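Local coordinates for protein transcriptional regulator, TetR family (Vibrio parahaemolyticus, PDB 3HE0) that probably binds regulatory DNA through a helix-turn-helix domain and acts as a dimeric transcription factor of the TetR family, at residues L32-L37 and G46-Y51; T90-I95 and E183-A188; L126-F131 and P149-V154. One frame throughout, in Å; residues are numbered along the deposited sequence.

Contact 1 lies in the predicted helix-turn-helix region, whereas contacts 2 and 3 belong to the C-terminal domain. The centre of contact 1 is about 40 Å from that of contact 2, on the other side of the chain's centre, and about 34 Å from that of contact 3; the nearest atoms are still about 25 Å and 15 Å apart. Contacts 2 and 3 are closer neighbours, with centres about 19 Å apart and nearest atoms about 7 Å apart. The chain makes contact 3 between the two segments of contact 2, and both contacts touch the second subunit. Contact 3 also holds a sulfate, probably from the crystallisation liquor.

Contact 1. Residues L32-L37 and G46-Y51; sequences LSMQKL and GTIYRY
Met34, present as selenomethionine, reaches from the first turn of helix 34-41 to Ile48 and Tyr49 on the short helix 45-49. Its CB lies 4.0 Å from Tyr49 OH, at the near end of the phenol. CG comes closer, 3.5 Å from Tyr49 OH, in van der Waals contact with the hydroxyl oxygen. CG stands anti to the carbonyl carbon (chi1 -66°), and beyond it the chain bends at both the CB-CG and CG-SE bonds, so the terminal methyl touches both partners. There CE rests 3.5 Å from Ile48 CG2, and Met34 CE meets the Tyr49 ring obliquely, 3.8 Å from Tyr49 CE1. A long, unbranched and flexible side chain suits this place, because it can bend to fit both a branched aliphatic residue and an aromatic ring.

Ile48 uses both of its branches. CG2 takes the methyl of Met34, while Ile48 CD1 lies 3.5 Å from Met34 O and 4.1 Å from Leu37 CD2, one turn further along helix 34-41. No hydrogen bond crosses the contact, which is held by apolar packing. At the start of helix 34-41, Ser33 is the N-cap: Lys36 N donates to Ser33 OG over 3.0 Å, and Gln35 N adds a weak bond to the same oxygen.

Within the predicted helix-turn-helix, this apolar joint packs the shorter helix, by family precedent probably the recognition helix, against its partner. Val43 in the intervening turn adds to the packing round Ile48, and Ala19 and Ala20 of helix 13-27 pack on Leu37. Helices 13-27, 34-41 and 45-49 form the three-helix DNA-binding domain usual in TetR proteins; helix 55-74 packs on it, its Leu58 touching both Met34 and Leu37.

Contact 2. Residues T90-I95 and E183-A188; sequences TMWLNI and EAAIEA
Trp92 and Ile186 mark the nearest approach of the two backbones, with Trp92 CA and Ile186 CA 7.2 Å apart. Both segments are helical throughout, and their axes pass 11.1 Å from each other with N-to-C directions 122° apart, nearer antiparallel than parallel. That wide spacing needs large side chains to bridge it, and an indole facing a branched aliphatic residue does so.

Trp92 points its CB toward the other helix and sets CG anti to the backbone N (chi1 -164°), which carries the indole across the interval. Ile186 comes down on one face of this plate. Its CG1 stands 3.7 Å from the centroid of the six-membered ring and only 17° off the ring normal, a CH-pi contact in which a methylene C-H meets the aromatic pi cloud. The closest single approach is 3.6 Å, between Ile186 CG1 and Trp92 CE3. Further along the same branch, Ile186 CD1 lies 4.0 Å from Leu93 CD2, the two side chains crossing at about a right angle. Leu93 thus extends the apolar surface beside the indole. The small methyl of Ala185 fits beside the indole: its CB lies 4.3 Å from Trp92 CZ2, approaching the ring obliquely.

The indole is closed in further by its own chain, with Tyr88 meeting it at about 50° between ring planes, and Leu182 and Ser189 of helix 179-193 and Ser163 of helix 160-171 touching it. Salt bridges link the same helices, 84-97 and 179-193: Glu183 pairs with Arg89, and Glu187 with Lys85. With no hydrogen bond between the two segments, dispersion and CH-pi contact in a buried core hold them together here, and those ion pairs add an electrostatic tie.

Contact 3. Residues L126-F131 and P149-V154; sequences LERKMF and PLDNEV. With SO4 (sulfate ion), chain F.
Arg128 stretches from helix 117-129 to the start of helix 152-158, where Asn152 and Glu153 receive its guanidinium. The close part of the contact is at that flat group. Glu153 OE2 sits over the centre of one face, 3.5 Å from Arg128 CZ, with the carboxylate plane turned 73° from the guanidinium plane. Glu153 bends at chi2 (-63°), which brings the carboxylate back over Arg128. Since the oxygen is well out of the guanidinium plane, no N-H points at it, and the salt bridge from Arg128 NH1 to Glu153 OE2, 3.7 Å, is long and purely electrostatic. At the guanidinium edge, Asn152 CB packs 3.5 Å from Arg128 NH1.

Other approaches are looser. Asp151 OD2, also at the edge, is 4.2 Å from Arg128 NH1, beyond a salt bridge. Asp151 is the N-cap residue of helix 152-158, its OD2 accepting from Glu153 N over 2.6 Å; aspartate is common there because its carboxylate can accept from a backbone N-H of the first turn. A sulfate, probably from the crystallisation liquor, lies on the same side of the guanidinium as Glu153. Arg128 NE gives its O3 a weak bond, 2.6 Å long and strongly bent (118°). Glu153 OE2 is only 3.1 Å from sulfate O2, a closeness that would probably be unfavourable without the arginine's charge, and the sulfate position is best read with caution.

Several elements of the fold converge here. Asn152 offers both acceptor and donor to helix 132-143: Lys142 donates to its OD1, while Asp135 and Asn139 accept from its ND2. Lys169 of the second subunit makes a salt bridge with Glu153 OE1, and Tyr175 of that subunit packs on Asp151, Glu153 and Val154, so helix 152-158 begins at the dimer interface.

Contact 1. Residues L32-L37 and G46-Y51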
loop_
_atom_site.group_PDB
_atom_site.type_symbol
_atom_site.label_atom_id
_atom_site.label_comp_id
_atom_site.label_asym_id
_atom_site.label_seq_id
_atom_site.Cartn_x
_atom_site.Cartn_y
_atom_site.Cartn_z
ATOM N N LEU A 32 10.233 -18.325 5.608
ATOM C CA LEU A 32 11.577 -18.284 6.147
ATOM C C LEU A 32 11.966 -19.557 6.881
ATOM O O LEU A 32 11.251 -20.042 7.759
ATOM C CB LEU A 32 11.742 -17.073 7.063
ATOM C CG LEU A 32 13.165 -16.790 7.555
ATOM C CD1 LEU A 32 13.998 -16.120 6.494
ATOM C CD2 LEU A 32 13.110 -15.920 8.756
ATOM N N SER A 33 13.119 -20.089 6.490
ATOM C CA SER A 33 13.727 -21.268 7.104
ATOM C C SER A 33 14.964 -20.871 7.880
ATOM O O SER A 33 15.836 -20.202 7.337
ATOM C CB SER A 33 14.175 -22.250 6.024
ATOM O OG SER A 33 15.308 -22.972 6.480
HETATM N N MSE A 34 15.082 -21.330 9.119
HETATM C CA MSE A 34 16.277 -21.021 9.889
HETATM C C MSE A 34 17.535 -21.596 9.216
HETATM O O MSE A 34 18.629 -21.027 9.320
HETATM C CB MSE A 34 16.137 -21.522 11.322
HETATM C CG MSE A 34 15.050 -20.804 12.134
HETATM SE SE MSE A 34 15.227 -18.853 12.282
HETATM C CE MSE A 34 15.672 -18.600 14.172
ATOM N N GLN A 35 17.367 -22.701 8.497
ATOM C CA GLN A 35 18.491 -23.368 7.826
ATOM C C GLN A 35 19.023 -22.574 6.633
ATOM O O GLN A 35 20.231 -22.348 6.509
ATOM C CB GLN A 35 18.088 -24.778 7.371
ATOM C CG GLN A 35 19.270 -25.709 7.102
ATOM C CD GLN A 35 20.093 -25.989 8.351
ATOM O OE1 GLN A 35 21.247 -25.578 8.434
ATOM N NE2 GLN A 35 19.501 -26.675 9.334
ATOM N N LYS A 36 18.124 -22.158 5.751
ATOM C CA LYS A 36 18.529 -21.385 4.572
ATOM C C LYS A 36 19.068 -20.042 5.046
ATOM O O LYS A 36 20.013 -19.516 4.461
ATOM C CB LYS A 36 17.370 -21.193 3.585
ATOM C CG LYS A 36 17.755 -21.395 2.085
ATOM C CD LYS A 36 17.682 -20.121 1.222
ATOM C CE LYS A 36 17.933 -20.443 -0.279
ATOM N NZ LYS A 36 17.899 -19.259 -1.218
ATOM N N LEU A 37 18.480 -19.513 6.123
ATOM C CA LEU A 37 18.947 -18.265 6.708
ATOM C C LEU A 37 20.405 -18.434 7.054
ATOM O O LEU A 37 21.231 -17.626 6.658
ATOM C CB LEU A 37 18.123 -17.873 7.941
ATOM C CG LEU A 37 18.527 -16.568 8.646
ATOM C CD1 LEU A 37 18.381 -15.348 7.741
ATOM C CD2 LEU A 37 17.706 -16.377 9.874
ATOM N N GLY A 46 23.538 -22.782 14.825
ATOM C CA GLY A 46 23.688 -22.468 16.240
ATOM C C GLY A 46 23.975 -20.996 16.479
ATOM O O GLY A 46 23.516 -20.431 17.450
ATOM N N THR A 47 24.723 -20.369 15.569
ATOM C CA THR A 47 24.975 -18.938 15.661
ATOM C C THR A 47 23.676 -18.117 15.678
ATOM O O THR A 47 23.595 -17.129 16.376
ATOM C CB THR A 47 25.905 -18.484 14.535
ATOM O OG1 THR A 47 27.159 -19.159 14.721
ATOM C CG2 THR A 47 26.124 -16.973 14.531
ATOM N N ILE A 48 22.664 -18.527 14.935
ATOM C CA ILE A 48 21.443 -17.751 14.893
ATOM C C ILE A 48 20.779 -17.691 16.264
ATOM O O ILE A 48 20.213 -16.657 16.659
ATOM C CB ILE A 48 20.453 -18.301 13.867
ATOM C CG1 ILE A 48 21.034 -18.098 12.465
ATOM C CG2 ILE A 48 19.050 -17.600 14.005
ATOM C CD1 ILE A 48 20.462 -18.993 11.443
ATOM N N TYR A 49 20.844 -18.799 16.988
ATOM C CA TYR A 49 20.243 -18.878 18.312
ATOM C C TYR A 49 21.018 -18.171 19.413
ATOM O O TYR A 49 20.515 -18.045 20.523
ATOM C CB TYR A 49 19.937 -20.332 18.662
ATOM C CG TYR A 49 18.863 -20.874 17.723
ATOM C CD1 TYR A 49 17.541 -20.518 17.894
ATOM C CD2 TYR A 49 19.180 -21.703 16.669
ATOM C CE1 TYR A 49 16.550 -20.984 17.059
ATOM C CE2 TYR A 49 18.192 -22.190 15.824
ATOM C CZ TYR A 49 16.873 -21.823 16.031
ATOM O OH TYR A 49 15.864 -22.267 15.199
ATOM N N ARG A 50 22.210 -17.684 19.112
ATOM C CA ARG A 50 22.937 -16.836 20.037
ATOM C C ARG A 50 22.481 -15.392 19.978
ATOM O O ARG A 50 22.911 -14.570 20.809
ATOM C CB ARG A 50 24.417 -16.906 19.752
ATOM C CG ARG A 50 24.944 -18.341 19.855
ATOM C CD ARG A 50 26.349 -18.370 20.318
ATOM N NE ARG A 50 27.208 -18.040 19.220
ATOM C CZ ARG A 50 27.683 -18.933 18.372
ATOM N NH1 ARG A 50 27.366 -20.220 18.518
ATOM N NH2 ARG A 50 28.462 -18.527 17.375
ATOM N N TYR A 51 21.624 -15.110 19.007
ATOM C CA TYR A 51 21.114 -13.759 18.762
ATOM C C TYR A 51 19.606 -13.688 18.806
ATOM O O TYR A 51 19.109 -12.684 19.229
ATOM C CB TYR A 51 21.588 -13.186 17.414
ATOM C CG TYR A 51 23.049 -12.977 17.369
ATOM C CD1 TYR A 51 23.628 -11.809 17.848
ATOM C CD2 TYR A 51 23.879 -13.972 16.886
ATOM C CE1 TYR A 51 25.030 -11.650 17.817
ATOM C CE2 TYR A 51 25.229 -13.835 16.882
ATOM C CZ TYR A 51 25.809 -12.682 17.345
ATOM O OH TYR A 51 27.190 -12.601 17.288
#

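Contact 2. Residues T90-I95 and E183-A188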
loop_
_atom_site.group_PDB
_atom_site.type_symbol
_atom_site.label_atom_id
_atom_site.label_comp_id
_atom_site.label_asym_id
_atom_site.label_seq_id
_atom_site.Cartn_x
_atom_site.Cartn_y
_atom_site.Cartn_z
ATOM N N THR A 90 12.026 17.138 -0.033
ATOM C CA THR A 90 13.123 16.206 0.110
ATOM C C THR A 90 12.601 14.816 0.490
ATOM O O THR A 90 12.918 13.820 -0.155
ATOM C CB THR A 90 14.167 16.694 1.166
ATOM O OG1 THR A 90 14.620 18.003 0.816
ATOM C CG2 THR A 90 15.373 15.777 1.234
HETATM N N MSE A 91 11.800 14.763 1.545
HETATM C CA MSE A 91 11.272 13.506 2.043
HETATM C C MSE A 91 10.371 12.862 0.996
HETATM O O MSE A 91 10.410 11.650 0.811
HETATM C CB MSE A 91 10.488 13.727 3.338
HETATM C CG MSE A 91 11.382 14.080 4.504
HETATM SE SE MSE A 91 10.342 14.515 6.089
HETATM C CE MSE A 91 11.824 14.789 7.329
ATOM N N TRP A 92 9.576 13.674 0.307
ATOM C CA TRP A 92 8.657 13.154 -0.715
ATOM C C TRP A 92 9.484 12.426 -1.767
ATOM O O TRP A 92 9.151 11.328 -2.171
ATOM C CB TRP A 92 7.861 14.307 -1.340
ATOM C CG TRP A 92 6.656 13.911 -2.094
ATOM C CD1 TRP A 92 5.345 14.055 -1.702
ATOM C CD2 TRP A 92 6.617 13.318 -3.393
ATOM N NE1 TRP A 92 4.504 13.583 -2.682
ATOM C CE2 TRP A 92 5.268 13.132 -3.730
ATOM C CE3 TRP A 92 7.597 12.946 -4.314
ATOM C CZ2 TRP A 92 4.885 12.561 -4.925
ATOM C CZ3 TRP A 92 7.203 12.391 -5.504
ATOM C CH2 TRP A 92 5.860 12.204 -5.798
ATOM N N LEU A 93 10.582 13.042 -2.193
ATOM C CA LEU A 93 11.458 12.463 -3.224
ATOM C C LEU A 93 12.263 11.278 -2.701
ATOM O O LEU A 93 12.513 10.317 -3.426
ATOM C CB LEU A 93 12.407 13.518 -3.801
ATOM C CG LEU A 93 11.760 14.475 -4.806
ATOM C CD1 LEU A 93 12.750 15.570 -5.227
ATOM C CD2 LEU A 93 11.247 13.728 -6.041
ATOM N N ASN A 94 12.670 11.325 -1.442
ATOM C CA ASN A 94 13.258 10.123 -0.834
ATOM C C ASN A 94 12.249 8.964 -0.882
ATOM O O ASN A 94 12.611 7.806 -1.122
ATOM C CB ASN A 94 13.689 10.372 0.627
ATOM C CG ASN A 94 14.891 11.309 0.749
ATOM O OD1 ASN A 94 15.662 11.446 -0.177
ATOM N ND2 ASN A 94 15.045 11.957 1.914
ATOM N N ILE A 95 10.981 9.257 -0.623
ATOM C CA ILE A 95 9.988 8.184 -0.636
ATOM C C ILE A 95 9.899 7.634 -2.054
ATOM O O ILE A 95 9.861 6.437 -2.239
ATOM C CB ILE A 95 8.589 8.621 -0.108
ATOM C CG1 ILE A 95 8.633 8.866 1.397
ATOM C CG2 ILE A 95 7.502 7.535 -0.418
ATOM C CD1 ILE A 95 7.429 9.712 1.916
ATOM N N GLU A 183 7.014 17.105 -10.269
ATOM C CA GLU A 183 6.878 18.328 -9.471
ATOM C C GLU A 183 5.391 18.683 -9.343
ATOM O O GLU A 183 4.973 19.147 -8.283
ATOM C CB GLU A 183 7.688 19.491 -10.056
ATOM C CG GLU A 183 7.600 20.827 -9.271
ATOM C CD GLU A 183 8.014 20.717 -7.798
ATOM O OE1 GLU A 183 9.051 20.068 -7.494
ATOM O OE2 GLU A 183 7.292 21.292 -6.935
ATOM N N ALA A 184 4.596 18.416 -10.383
ATOM C CA ALA A 184 3.156 18.685 -10.304
ATOM C C ALA A 184 2.520 17.780 -9.267
ATOM O O ALA A 184 1.675 18.234 -8.491
ATOM C CB ALA A 184 2.460 18.530 -11.648
ATOM N N ALA A 185 2.946 16.521 -9.224
ATOM C CA ALA A 185 2.484 15.610 -8.162
ATOM C C ALA A 185 2.881 16.066 -6.750
ATOM O O ALA A 185 2.052 15.987 -5.815
ATOM C CB ALA A 185 2.971 14.177 -8.404
ATOM N N ILE A 186 4.122 16.532 -6.577
ATOM C CA ILE A 186 4.574 17.015 -5.270
ATOM C C ILE A 186 3.707 18.198 -4.835
ATOM O O ILE A 186 3.219 18.257 -3.691
ATOM C CB ILE A 186 6.051 17.455 -5.293
ATOM C CG1 ILE A 186 6.998 16.252 -5.517
ATOM C CG2 ILE A 186 6.385 18.190 -4.020
ATOM C CD1 ILE A 186 8.503 16.657 -5.924
ATOM N N GLU A 187 3.463 19.114 -5.774
ATOM C CA GLU A 187 2.668 20.288 -5.478
ATOM C C GLU A 187 1.234 19.951 -5.125
ATOM O O GLU A 187 0.659 20.590 -4.239
ATOM C CB GLU A 187 2.676 21.280 -6.633
ATOM C CG GLU A 187 4.032 21.945 -6.822
ATOM C CD GLU A 187 4.390 22.937 -5.711
ATOM O OE1 GLU A 187 3.509 23.292 -4.871
ATOM O OE2 GLU A 187 5.566 23.378 -5.711
ATOM N N ALA A 188 0.654 18.968 -5.819
ATOM C CA ALA A 188 -0.731 18.596 -5.586
ATOM C C ALA A 188 -0.905 17.985 -4.188
ATOM O O ALA A 188 -1.902 18.253 -3.489
ATOM C CB ALA A 188 -1.248 17.641 -6.670
#

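Contact 3. Residues L126-F131 and P149-V154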
loop_
_atom_site.group_PDB
_atom_site.type_symbol
_atom_site.label_atom_id
_atom_site.label_comp_id
_atom_site.label_asym_id
_atom_site.label_seq_id
_atom_site.Cartn_x
_atom_site.Cartn_y
_atom_site.Cartn_z
ATOM N N LEU A 126 6.687 1.528 18.452
ATOM C CA LEU A 126 8.150 1.655 18.304
ATOM C C LEU A 126 8.520 2.282 16.952
ATOM O O LEU A 126 9.444 3.090 16.855
ATOM C CB LEU A 126 8.862 0.296 18.489
ATOM C CG LEU A 126 8.998 -0.244 19.929
ATOM C CD1 LEU A 126 9.688 -1.598 19.943
ATOM C CD2 LEU A 126 9.742 0.731 20.848
ATOM N N GLU A 127 7.779 1.934 15.916
ATOM C CA GLU A 127 8.064 2.482 14.582
ATOM C C GLU A 127 7.756 3.987 14.458
ATOM O O GLU A 127 8.477 4.717 13.774
ATOM C CB GLU A 127 7.341 1.660 13.504
ATOM C CG GLU A 127 7.864 0.207 13.460
ATOM C CD GLU A 127 7.148 -0.692 12.455
ATOM O OE1 GLU A 127 6.146 -0.242 11.849
ATOM O OE2 GLU A 127 7.611 -1.857 12.264
ATOM N N ARG A 128 6.724 4.465 15.154
ATOM C CA ARG A 128 6.345 5.877 15.054
ATOM C C ARG A 128 7.481 6.764 15.559
ATOM O O ARG A 128 7.919 7.675 14.857
ATOM C CB ARG A 128 5.054 6.163 15.815
ATOM C CG ARG A 128 4.158 7.178 15.131
ATOM C CD ARG A 128 4.459 8.592 15.591
ATOM N NE ARG A 128 3.698 9.616 14.867
ATOM C CZ ARG A 128 2.443 9.987 15.137
ATOM N NH1 ARG A 128 1.879 10.952 14.422
ATOM N NH2 ARG A 128 1.742 9.409 16.107
ATOM N N LYS A 129 7.986 6.461 16.746
ATOM C CA LYS A 129 9.147 7.170 17.297
ATOM C C LYS A 129 10.301 7.417 16.299
ATOM O O LYS A 129 11.013 8.419 16.403
ATOM C CB LYS A 129 9.678 6.417 18.523
ATOM C CG LYS A 129 8.707 6.434 19.691
ATOM C CD LYS A 129 9.248 5.725 20.925
ATOM C CE LYS A 129 8.212 5.764 22.049
ATOM N NZ LYS A 129 8.813 5.570 23.395
HETATM N N MSE A 130 10.470 6.528 15.324
HETATM C CA MSE A 130 11.552 6.650 14.339
HETATM C C MSE A 130 11.387 7.785 13.311
HETATM O O MSE A 130 12.343 8.141 12.647
HETATM C CB MSE A 130 11.714 5.330 13.591
HETATM C CG MSE A 130 11.951 4.132 14.477
HETATM SE SE MSE A 130 11.852 2.417 13.536
HETATM C CE MSE A 130 11.990 1.198 15.071
ATOM N N PHE A 131 10.193 8.348 13.169
ATOM C CA PHE A 131 9.936 9.391 12.156
ATOM C C PHE A 131 9.873 10.791 12.774
ATOM O O PHE A 131 8.980 11.579 12.471
ATOM C CB PHE A 131 8.646 9.057 11.381
ATOM C CG PHE A 131 8.778 7.839 10.530
ATOM C CD1 PHE A 131 9.288 7.926 9.248
ATOM C CD2 PHE A 131 8.466 6.588 11.030
ATOM C CE1 PHE A 131 9.470 6.782 8.460
ATOM C CE2 PHE A 131 8.646 5.429 10.245
ATOM C CZ PHE A 131 9.142 5.542 8.955
ATOM N N PRO A 149 -5.201 21.637 10.480
ATOM C CA PRO A 149 -5.038 21.190 11.850
ATOM C C PRO A 149 -5.476 19.746 12.070
ATOM O O PRO A 149 -6.410 19.496 12.793
ATOM C CB PRO A 149 -5.914 22.183 12.636
ATOM C CG PRO A 149 -7.012 22.541 11.661
ATOM C CD PRO A 149 -6.258 22.659 10.353
ATOM N N LEU A 150 -4.794 18.792 11.458
ATOM C CA LEU A 150 -5.244 17.413 11.527
ATOM C C LEU A 150 -4.148 16.663 12.227
ATOM O O LEU A 150 -3.001 17.119 12.230
ATOM C CB LEU A 150 -5.506 16.871 10.103
ATOM C CG LEU A 150 -6.599 17.601 9.296
ATOM C CD1 LEU A 150 -6.723 17.044 7.866
ATOM C CD2 LEU A 150 -7.983 17.559 9.992
ATOM N N ASP A 151 -4.468 15.529 12.823
ATOM C CA ASP A 151 -3.425 14.680 13.406
ATOM C C ASP A 151 -2.354 14.396 12.363
ATOM O O ASP A 151 -2.676 14.245 11.159
ATOM C CB ASP A 151 -4.015 13.339 13.873
ATOM C CG ASP A 151 -2.976 12.443 14.596
ATOM O OD1 ASP A 151 -2.884 12.534 15.843
ATOM O OD2 ASP A 151 -2.229 11.672 13.923
ATOM N N ASN A 152 -1.107 14.277 12.826
ATOM C CA ASN A 152 0.018 13.976 11.945
ATOM C C ASN A 152 -0.164 12.664 11.168
ATOM O O ASN A 152 0.338 12.529 10.064
ATOM C CB ASN A 152 1.348 13.942 12.727
ATOM C CG ASN A 152 1.765 15.311 13.256
ATOM O OD1 ASN A 152 1.086 16.306 13.047
ATOM N ND2 ASN A 152 2.898 15.358 13.948
ATOM N N GLU A 153 -0.896 11.714 11.733
ATOM C CA GLU A 153 -1.222 10.469 11.032
ATOM C C GLU A 153 -2.110 10.706 9.810
ATOM O O GLU A 153 -1.956 10.020 8.782
ATOM C CB GLU A 153 -1.918 9.469 11.974
ATOM C CG GLU A 153 -0.953 8.756 12.941
ATOM C CD GLU A 153 0.080 7.877 12.216
ATOM O OE1 GLU A 153 -0.267 7.288 11.158
ATOM O OE2 GLU A 153 1.247 7.775 12.701
ATOM N N VAL A 154 -3.021 11.680 9.925
ATOM C CA VAL A 154 -3.920 12.029 8.819
ATOM C C VAL A 154 -3.122 12.830 7.775
ATOM O O VAL A 154 -3.155 12.542 6.586
ATOM C CB VAL A 154 -5.133 12.797 9.328
ATOM C CG1 VAL A 154 -6.046 13.293 8.163
ATOM C CG2 VAL A 154 -5.920 11.937 10.315
HETATM S S SO4 F . 3.708 10.126 11.212
HETATM O O1 SO4 F . 4.142 9.485 9.962
HETATM O O2 SO4 F . 2.267 10.363 11.225
HETATM O O3 SO4 F . 4.058 9.232 12.313
HETATM O O4 SO4 F . 4.364 11.421 11.391
#